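Local coordinates for trehalose synthase regulatory protein (Candida albicans, PDB 5HUS) that probably acts as a regulatory subunit in fungal trehalose synthesis, through a C-terminal domain of the trehalose-phosphatase family with a HAD-type fold, at residues A[172-175]-A[176-180]; A[264-267]-A[268-271]; A[297-300]-A[301-305]. All coordinates share one frame; numbering follows the deposited sequence.

Contact 1: A[172-175]-A[176-180]; sequences IQHI and NTLFE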
# COMPACT_ATOMS: atom_id res chain seq x y z
N ILE A 172 -8.59 -13.75 -14.32
CA ILE A 172 -8.03 -14.08 -13.02
C ILE A 172 -7.63 -15.56 -12.93
O ILE A 172 -6.54 -15.89 -12.46
CB ILE A 172 -9.03 -13.74 -11.89
CG1 ILE A 172 -9.12 -12.23 -11.72
CG2 ILE A 172 -8.61 -14.40 -10.59
CD1 ILE A 172 -10.19 -11.79 -10.77
N GLN A 173 -8.51 -16.45 -13.39
CA GLN A 173 -8.21 -17.88 -13.37
C GLN A 173 -7.02 -18.21 -14.27
O GLN A 173 -6.14 -18.98 -13.89
CB GLN A 173 -9.43 -18.71 -13.79
CG GLN A 173 -9.15 -20.21 -13.87
CD GLN A 173 -10.41 -21.04 -14.00
OE1 GLN A 173 -11.52 -20.50 -14.03
NE2 GLN A 173 -10.25 -22.35 -14.07
N HIS A 174 -7.01 -17.62 -15.46
CA HIS A 174 -5.94 -17.79 -16.45
C HIS A 174 -4.58 -17.38 -15.86
O HIS A 174 -3.63 -18.17 -15.84
CB HIS A 174 -6.27 -16.98 -17.70
CG HIS A 174 -5.29 -17.13 -18.83
ND1 HIS A 174 -5.51 -16.59 -20.08
CD2 HIS A 174 -4.08 -17.74 -18.90
CE1 HIS A 174 -4.49 -16.86 -20.87
NE2 HIS A 174 -3.61 -17.56 -20.18
N ILE A 175 -4.50 -16.16 -15.36
CA ILE A 175 -3.26 -15.66 -14.77
C ILE A 175 -2.83 -16.46 -13.54
O ILE A 175 -1.65 -16.79 -13.38
CB ILE A 175 -3.40 -14.17 -14.39
CG1 ILE A 175 -3.54 -13.34 -15.66
CG2 ILE A 175 -2.20 -13.71 -13.57
CD1 ILE A 175 -3.99 -11.91 -15.41
N ASN A 176 -3.77 -16.80 -12.66
CA ASN A 176 -3.41 -17.51 -11.45
C ASN A 176 -2.93 -18.92 -11.76
O ASN A 176 -1.98 -19.40 -11.16
CB ASN A 176 -4.57 -17.54 -10.46
CG ASN A 176 -4.76 -16.21 -9.77
OD1 ASN A 176 -3.87 -15.36 -9.80
ND2 ASN A 176 -5.92 -16.02 -9.15
N THR A 177 -3.57 -19.57 -12.73
CA THR A 177 -3.15 -20.92 -13.10
C THR A 177 -1.69 -20.92 -13.57
O THR A 177 -0.89 -21.76 -13.16
CB THR A 177 -4.04 -21.51 -14.21
OG1 THR A 177 -5.40 -21.55 -13.77
CG2 THR A 177 -3.58 -22.92 -14.58
N LEU A 178 -1.34 -19.94 -14.40
CA LEU A 178 -0.02 -19.90 -15.02
C LEU A 178 1.08 -19.27 -14.16
O LEU A 178 2.25 -19.61 -14.32
CB LEU A 178 -0.09 -19.16 -16.35
CG LEU A 178 -0.97 -19.78 -17.45
CD1 LEU A 178 -0.75 -19.05 -18.76
CD2 LEU A 178 -0.69 -21.26 -17.60
N PHE A 179 0.73 -18.35 -13.27
CA PHE A 179 1.77 -17.62 -12.55
C PHE A 179 1.80 -17.78 -11.04
O PHE A 179 2.71 -17.28 -10.38
CB PHE A 179 1.67 -16.12 -12.89
CG PHE A 179 2.10 -15.80 -14.29
CD1 PHE A 179 3.42 -15.48 -14.56
CD2 PHE A 179 1.20 -15.85 -15.33
CE1 PHE A 179 3.83 -15.20 -15.85
CE2 PHE A 179 1.60 -15.56 -16.62
CZ PHE A 179 2.92 -15.24 -16.88
N GLU A 180 0.82 -18.48 -10.47
CA GLU A 180 0.78 -18.69 -9.03
C GLU A 180 2.09 -19.29 -8.49
O GLU A 180 2.55 -18.89 -7.42
CB GLU A 180 -0.40 -19.58 -8.63
CG GLU A 180 -0.42 -19.96 -7.17
CD GLU A 180 -1.66 -20.75 -6.78
OE1 GLU A 180 -1.97 -21.75 -7.45
OE2 GLU A 180 -2.32 -20.35 -5.79
O HOH W 1 -7.48 -23.25 -14.26
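Asn-176 sits one helical turn after Ile-172 and binds it through the backbone. Asn-176 N donates to Ile-172 O at 2.9 Å. The two side chains run alongside each other, pointing the same way. CG stands beside the backbone N (chi1 -75°), which lays the flat face of the amide over the tip of the carbonyl, with Asn-176 CG 3.2 Å from Ile-172 O. ND2 comes 3.5 Å from Ile-172 CG2. OD1 is satisfied further on, by Ala-186 N.

Thr-177 grips Gln-173 O twice. Its backbone N donates at 2.9 Å, and its hydroxyl OG1 donates to the same Gln-173 O at 2.7 Å. The two donors reach the oxygen from opposite faces of the carbonyl plane. OG1 also accepts from a water, which in turn accepts from Gln-173 NE2. That water ties the two side chains together.

Leu-178 N donates to His-174 O. Leu-178 CD1 meets the edge of the imidazole, 3.5 Å from His-174 NE2. On the same ring, ND1 is hydrogen-bonded to Lys-133 NZ.

Phe-179 N donates to Ile-175 O at 2.8 Å. The N lies nearly ahead of the carbonyl, but the N-H is bent, at 141°. The phenyl edge turns to the same oxygen, with Phe-179 CD2 3.6 Å from Ile-175 O.

Glu-180 N donates to Asn-176 O. Its OE2 is hydrogen-bonded to His-185.

Ile-175 and Phe-179 are buried, facing helix 116-136 and strand 184-189. Ile-172 and Ile-175 also touch strand 192-197, so helix 161-179 lies beside helix 116-136 and against the four-stranded antiparallel sheet.

Contact 2: A[264-267]-A[268-271]; sequences NSLK and KDIG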
# COMPACT_ATOMS: atom_id res chain seq x y z
N ASN A 264 -1.77 -5.41 12.98
CA ASN A 264 -2.38 -5.88 14.23
C ASN A 264 -1.51 -6.91 14.93
O ASN A 264 -1.36 -6.88 16.15
CB ASN A 264 -3.77 -6.47 13.98
CG ASN A 264 -4.83 -5.42 13.75
OD1 ASN A 264 -4.60 -4.24 13.99
ND2 ASN A 264 -6.00 -5.84 13.28
N SER A 265 -0.92 -7.80 14.14
CA SER A 265 -0.10 -8.88 14.67
C SER A 265 1.24 -8.37 15.22
O SER A 265 1.88 -9.06 16.01
CB SER A 265 0.15 -9.94 13.59
OG SER A 265 1.15 -9.54 12.67
N LEU A 266 1.64 -7.16 14.83
CA LEU A 266 2.91 -6.59 15.29
C LEU A 266 2.89 -6.20 16.76
O LEU A 266 3.92 -5.85 17.33
CB LEU A 266 3.27 -5.36 14.45
CG LEU A 266 3.74 -5.65 13.02
CD1 LEU A 266 3.97 -4.35 12.26
CD2 LEU A 266 5.00 -6.51 13.03
N LYS A 267 1.71 -6.27 17.38
CA LYS A 267 1.57 -5.85 18.77
C LYS A 267 2.45 -6.72 19.69
O LYS A 267 2.80 -6.30 20.79
CB LYS A 267 0.10 -5.91 19.20
CG LYS A 267 -0.19 -5.27 20.55
CD LYS A 267 -1.41 -4.34 20.52
CE LYS A 267 -0.99 -2.87 20.38
NZ LYS A 267 -1.95 -1.90 20.99
N LYS A 268 2.82 -7.90 19.22
CA LYS A 268 3.71 -8.77 20.00
C LYS A 268 5.17 -8.31 19.93
O LYS A 268 5.96 -8.62 20.82
CB LYS A 268 3.61 -10.22 19.51
CG LYS A 268 4.12 -10.40 18.10
CD LYS A 268 4.21 -11.87 17.70
CE LYS A 268 4.74 -11.99 16.27
NZ LYS A 268 4.92 -13.40 15.85
N ASP A 269 5.50 -7.56 18.89
CA ASP A 269 6.89 -7.18 18.62
C ASP A 269 7.18 -5.69 18.84
O ASP A 269 8.31 -5.31 19.15
CB ASP A 269 7.27 -7.54 17.18
CG ASP A 269 7.27 -9.03 16.94
OD1 ASP A 269 7.79 -9.77 17.80
OD2 ASP A 269 6.75 -9.46 15.89
N ILE A 270 6.17 -4.85 18.65
CA ILE A 270 6.39 -3.41 18.61
C ILE A 270 5.95 -2.70 19.89
O ILE A 270 6.71 -1.93 20.47
CB ILE A 270 5.68 -2.78 17.41
CG1 ILE A 270 6.36 -3.22 16.11
CG2 ILE A 270 5.69 -1.25 17.51
CD1 ILE A 270 7.85 -2.92 16.07
N GLY A 271 4.72 -2.96 20.33
CA GLY A 271 4.25 -2.33 21.55
C GLY A 271 2.88 -1.69 21.39
O GLY A 271 1.87 -2.23 21.84
O HOH W 2 -1.11 -1.41 23.24
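Leu-266 meets Asp-269 and Ile-270 in a local turn just past helix 254-265, where the chain tightens into a 3-10 segment before strand 272-278. The centre of the turn is one backbone oxygen. Leu-266 O accepts from Asp-269 N at 2.8 Å and from Ile-270 N, also at 2.8 Å. The two donors differ in direction. Ile-270 N lies almost straight ahead of the carbonyl. Asp-269 N stands well above the carbonyl plane, 55° out of it.

The apolar side chains follow the same turn. Ile-270 CG1 comes 4.1 Å from Leu-266 CB. Both residues are buried, and both touch Leu-209 of helix 200-213. Leu-266 also touches Thr-273 in the next strand.

This is the helix-to-strand connection of a beta-alpha-beta unit. Strand 243-250, helix 254-265 and strand 272-278 follow in sequence, and the two strands are parallel neighbours in the main sheet, as expected of a HAD-type core.

The two lysines are exposed and lie against backbone oxygens. Lys-268 CG is 3.3 Å from Ser-265 O, put there by a first torsion of 65° that sets CG between the backbone N and the carbonyl carbon. Beyond CG the chain is extended. Lys-267 is bent at its second and third torsions, which brings CE to 3.3 Å from Gly-271 O. A water lies near both Lys-267 NZ and Gly-271 O. Its distance to NZ is suspiciously short and its bond to the carbonyl is weak, so a bridge through it is doubtful. At the backbone angles of Gly-271 (phi 131°) a side chain would jam against the carbonyl oxygen of Ile-270. Its backbone N is buried here without a partner in the model.

Contact 3: A[297-300]-A[301-305]; sequences INEL and LCILN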
# COMPACT_ATOMS: atom_id res chain seq x y z
N ILE A 297 -11.21 11.62 4.74
CA ILE A 297 -9.76 11.79 4.75
C ILE A 297 -9.34 13.03 5.54
O ILE A 297 -8.31 13.02 6.22
CB ILE A 297 -9.19 11.85 3.32
CG1 ILE A 297 -7.67 11.99 3.35
CG2 ILE A 297 -9.83 12.98 2.52
CD1 ILE A 297 -6.99 11.41 2.13
N ASN A 298 -10.13 14.10 5.47
CA ASN A 298 -9.80 15.29 6.23
C ASN A 298 -9.86 15.01 7.73
O ASN A 298 -9.02 15.50 8.49
CB ASN A 298 -10.73 16.45 5.87
CG ASN A 298 -10.46 17.00 4.48
OD1 ASN A 298 -10.16 16.24 3.55
ND2 ASN A 298 -10.57 18.31 4.32
N GLU A 299 -10.83 14.21 8.14
CA GLU A 299 -10.97 13.85 9.54
C GLU A 299 -9.78 13.01 10.00
O GLU A 299 -9.24 13.21 11.09
CB GLU A 299 -12.27 13.10 9.79
CG GLU A 299 -12.53 12.84 11.27
CD GLU A 299 -13.78 12.03 11.52
OE1 GLU A 299 -14.29 11.42 10.55
OE2 GLU A 299 -14.24 12.00 12.68
N LEU A 300 -9.38 12.07 9.15
CA LEU A 300 -8.22 11.22 9.43
C LEU A 300 -6.97 12.07 9.63
O LEU A 300 -6.27 11.92 10.63
CB LEU A 300 -8.00 10.23 8.29
CG LEU A 300 -6.72 9.39 8.36
CD1 LEU A 300 -6.78 8.42 9.53
CD2 LEU A 300 -6.51 8.63 7.05
N LEU A 301 -6.70 12.96 8.69
CA LEU A 301 -5.47 13.75 8.73
C LEU A 301 -5.48 14.76 9.88
O LEU A 301 -4.44 15.03 10.48
CB LEU A 301 -5.24 14.46 7.39
CG LEU A 301 -5.08 13.53 6.18
CD1 LEU A 301 -4.79 14.30 4.90
CD2 LEU A 301 -3.99 12.50 6.44
N CYS A 302 -6.65 15.29 10.20
CA CYS A 302 -6.76 16.24 11.30
C CYS A 302 -6.43 15.58 12.64
O CYS A 302 -5.78 16.18 13.50
CB CYS A 302 -8.15 16.87 11.34
SG CYS A 302 -8.39 18.15 10.08
N ILE A 303 -6.85 14.33 12.80
CA ILE A 303 -6.52 13.57 14.00
C ILE A 303 -5.02 13.27 14.05
O ILE A 303 -4.38 13.47 15.08
CB ILE A 303 -7.32 12.26 14.07
CG1 ILE A 303 -8.80 12.55 14.30
CG2 ILE A 303 -6.77 11.37 15.18
CD1 ILE A 303 -9.71 11.35 14.12
N LEU A 304 -4.46 12.81 12.93
CA LEU A 304 -3.04 12.48 12.88
C LEU A 304 -2.14 13.70 13.06
O LEU A 304 -0.98 13.57 13.45
CB LEU A 304 -2.69 11.80 11.55
CG LEU A 304 -3.36 10.46 11.23
CD1 LEU A 304 -2.88 9.99 9.86
CD2 LEU A 304 -3.05 9.43 12.30
N ASN A 305 -2.67 14.88 12.78
CA ASN A 305 -1.86 16.09 12.88
C ASN A 305 -2.03 16.77 14.24
O ASN A 305 -1.35 17.75 14.54
CB ASN A 305 -2.20 17.07 11.76
CG ASN A 305 -1.17 18.17 11.62
OD1 ASN A 305 -0.01 17.91 11.30
ND2 ASN A 305 -1.58 19.41 11.87
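Ile-297 O accepts from Leu-301 N at 2.9 Å, the first of four consecutive i to i+4 bonds. Cys-302 N donates to Asn-298 O, Ile-303 N to Glu-299 O, and Leu-304 N to Leu-300 O. Leu-304 N lies in the plane of its acceptor carbonyl, with an N-H...O angle of 165°. Each carbonyl of 297-300 is thus used by the residue one turn later.

At the start of the helix, Ile-297 N has a weak bond to Asn-49 OD1. Glu-299 OE1 has another weak one, to Arg-295 N.

This is helix 297-304, which follows strand 292-294 and lies against the parallel part of the main sheet of the HAD-type fold. Leu-300 touches Ser-249 and Leu-304 touches Leu-247, both in strand 243-250. Ile-297 and Leu-301 touch Ile-51.

The buried side chains pair along this face. Ile-297 and Leu-301 run alongside each other, with Ile-297 CG1 4.0 Å from Leu-301 CD1. Leu-300 and Leu-304 meet at a slant, with Leu-300 CG 4.2 Å from Leu-304 CD1. Leu-304 CG stands beside its backbone N (chi1 -62°), which turns it back to 3.3 Å from Leu-300 O.

Asn-305 N makes weak bonds to Leu-301 O and Cys-302 O. Asn-305 OD1 accepts from Leu-63 N, and its ND2 is also hydrogen-bonded outside the two segments. Ile-303 O is hydrogen-bonded to Ser-306 OG.

How the contacts relate
These are three separate local contacts: two within helices and one at a helix-to-strand turn. Contacts 1 and 3 are farthest apart, about 39 Å between centres, on opposite sides of the chain's centre. Contact 1 lies with the antiparallel sheet, which probably forms the cap of this HAD-type protein. Contacts 2 and 3 belong to the core, with centres 24 Å apart. They are linked through the main sheet: strand 243-250 leads into the helix of contact 2 and is touched by the helix of contact 3. In HAD proteins the active site lies at the C-terminal ends of the parallel strands. Contact 2 precedes the N-terminal end of strand 272-278, so it is probably at the opposite edge.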